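Local structure of BtGH115A (Bacteroides thetaiotaomicron, 5BY3) at residues I437-Y442 / R613-K618. The protein acts as a family GH115 4-O-methyl-alpha-glucuronidase with specificity for decorated arabinogalactans. Residues are numbered along the deposited sequence; the frame is centred on the assembly and turned at random.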
ATOM      1  N   ILE A 437       5.238   3.664   7.837  1.00 35.78           N
ATOM      2  CA  ILE A 437       5.176   4.722   6.796  1.00 39.96           C
ATOM      3  C   ILE A 437       6.480   4.764   5.956  1.00 40.95           C
ATOM      4  O   ILE A 437       6.474   4.358   4.797  1.00 38.24           O
ATOM      5  CB  ILE A 437       4.803   6.143   7.320  1.00 43.37           C
ATOM      6  CG1 ILE A 437       3.496   6.114   8.182  1.00 44.77           C
ATOM      7  CG2 ILE A 437       4.800   7.158   6.167  1.00 37.81           C
ATOM      8  CD1 ILE A 437       3.189   7.412   8.932  1.00 39.29           C
ATOM      9  N   LYS A 438       7.583   5.233   6.530  1.00 40.35           N
ATOM     10  CA  LYS A 438       8.884   5.183   5.825  1.00 42.83           C
ATOM     11  C   LYS A 438       9.334   3.703   5.832  1.00 39.52           C
ATOM     12  O   LYS A 438       9.203   3.064   6.858  1.00 40.41           O
ATOM     13  CB  LYS A 438       9.899   6.150   6.484  1.00 38.94           C
ATOM     14  CG  LYS A 438       9.321   7.575   6.648  1.00 40.26           C
ATOM     15  CD  LYS A 438      10.220   8.566   7.398  1.00 40.35           C
ATOM     16  CE  LYS A 438      11.507   8.858   6.649  1.00 41.58           C
ATOM     17  NZ  LYS A 438      11.274   9.357   5.258  1.00 40.01           N
ATOM     18  N   PRO A 439       9.807   3.133   4.720  1.00 37.57           N
ATOM     19  CA  PRO A 439      10.187   3.850   3.515  1.00 37.36           C
ATOM     20  C   PRO A 439       9.312   3.451   2.293  1.00 39.20           C
ATOM     21  O   PRO A 439       9.834   2.967   1.295  1.00 40.29           O
ATOM     22  CB  PRO A 439      11.617   3.345   3.323  1.00 35.40           C
ATOM     23  CG  PRO A 439      11.512   1.855   3.655  1.00 37.62           C
ATOM     24  CD  PRO A 439      10.479   1.812   4.794  1.00 38.31           C
ATOM     25  N   ALA A 440       8.005   3.628   2.406  1.00 41.49           N
ATOM     26  CA  ALA A 440       6.999   3.250   1.408  1.00 40.36           C
ATOM     27  C   ALA A 440       6.333   4.488   0.853  1.00 44.35           C
ATOM     28  O   ALA A 440       5.203   4.401   0.303  1.00 42.15           O
ATOM     29  CB  ALA A 440       5.919   2.390   2.072  1.00 37.40           C
ATOM     30  N   GLU A 441       6.994   5.634   1.068  1.00 37.37           N
ATOM     31  CA  GLU A 441       6.505   6.930   0.664  1.00 38.50           C
ATOM     32  C   GLU A 441       5.886   6.923  -0.740  1.00 39.63           C
ATOM     33  O   GLU A 441       4.787   7.458  -0.985  1.00 40.10           O
ATOM     34  CB  GLU A 441       7.640   7.939   0.683  1.00 40.18           C
ATOM     35  CG  GLU A 441       8.262   8.204   2.055  1.00 42.01           C
ATOM     36  CD  GLU A 441       9.547   7.417   2.319  1.00 42.04           C
ATOM     37  OE1 GLU A 441       9.855   6.441   1.597  1.00 34.62           O
ATOM     38  OE2 GLU A 441      10.274   7.807   3.265  1.00 44.12           O
ATOM     39  N   TYR A 442       6.583   6.300  -1.674  1.00 37.80           N
ATOM     40  CA  TYR A 442       6.109   6.321  -3.018  1.00 34.49           C
ATOM     41  C   TYR A 442       4.803   5.504  -3.172  1.00 37.72           C
ATOM     42  O   TYR A 442       3.792   6.068  -3.649  1.00 41.75           O
ATOM     43  CB  TYR A 442       7.187   5.909  -4.051  1.00 35.67           C
ATOM     44  CG  TYR A 442       6.549   5.918  -5.431  1.00 38.25           C
ATOM     45  CD1 TYR A 442       6.163   7.126  -6.019  1.00 36.00           C
ATOM     46  CD2 TYR A 442       6.212   4.726  -6.088  1.00 37.31           C
ATOM     47  CE1 TYR A 442       5.518   7.142  -7.234  1.00 38.51           C
ATOM     48  CE2 TYR A 442       5.557   4.749  -7.325  1.00 40.62           C
ATOM     49  CZ  TYR A 442       5.223   5.968  -7.878  1.00 36.37           C
ATOM     50  OH  TYR A 442       4.584   6.045  -9.074  1.00 42.44           O
ATOM     51  N   ARG A 613      16.310   5.862  14.973  1.00 44.37           N
ATOM     52  CA  ARG A 613      15.469   4.675  15.304  1.00 48.38           C
ATOM     53  C   ARG A 613      14.378   4.252  14.299  1.00 49.01           C
ATOM     54  O   ARG A 613      13.823   3.152  14.431  1.00 54.31           O
ATOM     55  CB  ARG A 613      14.775   4.821  16.669  1.00 56.29           C
ATOM     56  CG  ARG A 613      15.700   5.088  17.833  1.00 60.05           C
ATOM     57  CD  ARG A 613      14.905   5.283  19.108  1.00 60.54           C
ATOM     58  NE  ARG A 613      15.778   4.959  20.233  1.00 66.74           N
ATOM     59  CZ  ARG A 613      16.581   5.832  20.827  1.00 70.13           C
ATOM     60  NH1 ARG A 613      16.603   7.107  20.423  1.00 61.45           N
ATOM     61  NH2 ARG A 613      17.351   5.423  21.834  1.00 72.07           N
HETATM   62  N   MSE A 614      14.030   5.113  13.338  1.00 44.18           N
HETATM   63  CA  MSE A 614      13.030   4.790  12.315  1.00 39.45           C
HETATM   64  C   MSE A 614      13.436   3.627  11.441  1.00 39.41           C
HETATM   65  O   MSE A 614      12.572   2.975  10.877  1.00 38.29           O
HETATM   66  CB  MSE A 614      12.810   6.051  11.498  1.00 40.42           C
HETATM   67  CG  MSE A 614      11.788   5.981  10.364  1.00 41.24           C
HETATM   68 SE   MSE A 614      10.002   5.297  10.816  1.00 42.68          SE
HETATM   69  CE  MSE A 614       9.101   7.018  10.903  1.00 38.07           C
HETATM   70  N   MSE A 615      14.742   3.340  11.339  1.00 41.19           N
HETATM   71  CA  MSE A 615      15.254   2.295  10.434  1.00 40.92           C
HETATM   72  C   MSE A 615      16.039   1.247  11.141  1.00 44.91           C
HETATM   73  O   MSE A 615      17.059   1.534  11.790  1.00 49.60           O
HETATM   74  CB  MSE A 615      16.105   2.835   9.304  1.00 37.32           C
HETATM   75  CG  MSE A 615      16.488   1.746   8.286  1.00 39.24           C
HETATM   76 SE   MSE A 615      14.909   0.923   7.427  1.00 44.14          SE
HETATM   77  CE  MSE A 615      14.333   2.536   6.439  1.00 42.59           C
ATOM     78  N   ASP A 616      15.570   0.012  10.987  1.00 40.35           N
ATOM     79  CA  ASP A 616      16.175  -1.130  11.646  1.00 40.86           C
ATOM     80  C   ASP A 616      16.385  -2.165  10.567  1.00 41.37           C
ATOM     81  O   ASP A 616      15.417  -2.650   9.982  1.00 49.45           O
ATOM     82  CB  ASP A 616      15.249  -1.649  12.755  1.00 37.15           C
ATOM     83  CG  ASP A 616      15.832  -2.800  13.527  1.00 39.23           C
ATOM     84  OD1 ASP A 616      16.724  -3.489  13.001  1.00 41.73           O
ATOM     85  OD2 ASP A 616      15.379  -3.050  14.680  1.00 41.40           O
ATOM     86  N   PHE A 617      17.639  -2.492  10.282  1.00 36.86           N
ATOM     87  CA  PHE A 617      17.907  -3.419   9.203  1.00 38.56           C
ATOM     88  C   PHE A 617      17.728  -4.904   9.589  1.00 39.99           C
ATOM     89  O   PHE A 617      17.908  -5.794   8.743  1.00 39.37           O
ATOM     90  CB  PHE A 617      19.240  -3.082   8.486  1.00 43.27           C
ATOM     91  CG  PHE A 617      20.517  -3.482   9.231  1.00 46.36           C
ATOM     92  CD1 PHE A 617      21.156  -2.587  10.107  1.00 47.24           C
ATOM     93  CD2 PHE A 617      21.143  -4.714   8.972  1.00 45.58           C
ATOM     94  CE1 PHE A 617      22.351  -2.933  10.754  1.00 52.73           C
ATOM     95  CE2 PHE A 617      22.352  -5.050   9.606  1.00 53.08           C
ATOM     96  CZ  PHE A 617      22.955  -4.164  10.504  1.00 48.26           C
ATOM     97  N   LYS A 618      17.372  -5.148  10.864  1.00 40.70           N
ATOM     98  CA  LYS A 618      17.079  -6.496  11.410  1.00 44.35           C
ATOM     99  C   LYS A 618      15.679  -6.602  12.036  1.00 45.13           C
ATOM    100  O   LYS A 618      15.549  -7.199  13.112  1.00 45.48           O
ATOM    101  CB  LYS A 618      18.140  -6.960  12.435  1.00 44.79           C
ATOM    102  CG  LYS A 618      19.563  -6.483  12.134  1.00 51.48           C
ATOM    103  CD  LYS A 618      20.610  -7.115  13.054  1.00 51.13           C
ATOM    104  CE  LYS A 618      21.187  -8.381  12.433  1.00 48.29           C
ATOM    105  NZ  LYS A 618      22.247  -8.929  13.299  1.00 54.27           N
TER
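K438 and M614, a selenomethionine, meet side chain to side chain. The lysine starts toward the 613-618 loop: K438 CB lies 4.3 Å from M614 CG, K438 CG is 4.3 Å from the methyl M614 CE, and K438 CD makes the closest touch at 4.0 Å from M614 CE. The two side chains cross at about a right angle. Beyond CD the lysine leaves M614: bends at chi3 (65°) and chi4 (56°) swing CE and NZ back over their own segment. There K438 NZ forms a salt bridge with E441, 2.7 Å from OE2 and nearly in line with its C-O bond. NZ is also gripped by a salt bridge to E557 and a hydrogen bond to the backbone carbonyl W135 O, with a cation-pi contact to W611, so its buried charge is probably well compensated. M614 has CG anti to the backbone N (chi1 -179°), and its chain then folds to lay the methyl against the lysine methylenes. One residue on, the methyl CE of M615, also selenomethionine, lies 4.0 Å from P439 CG; Y603 lines both M615 and K438. The peptide before P439 is cis, and a nickel ion bound at L404 and D436 lies about 5 Å from the proline side chain. The contact thus packs a later loop against the turn joining strand 429-433 to helix 441-452, at the C-terminal end of the last strand of a TIM barrel.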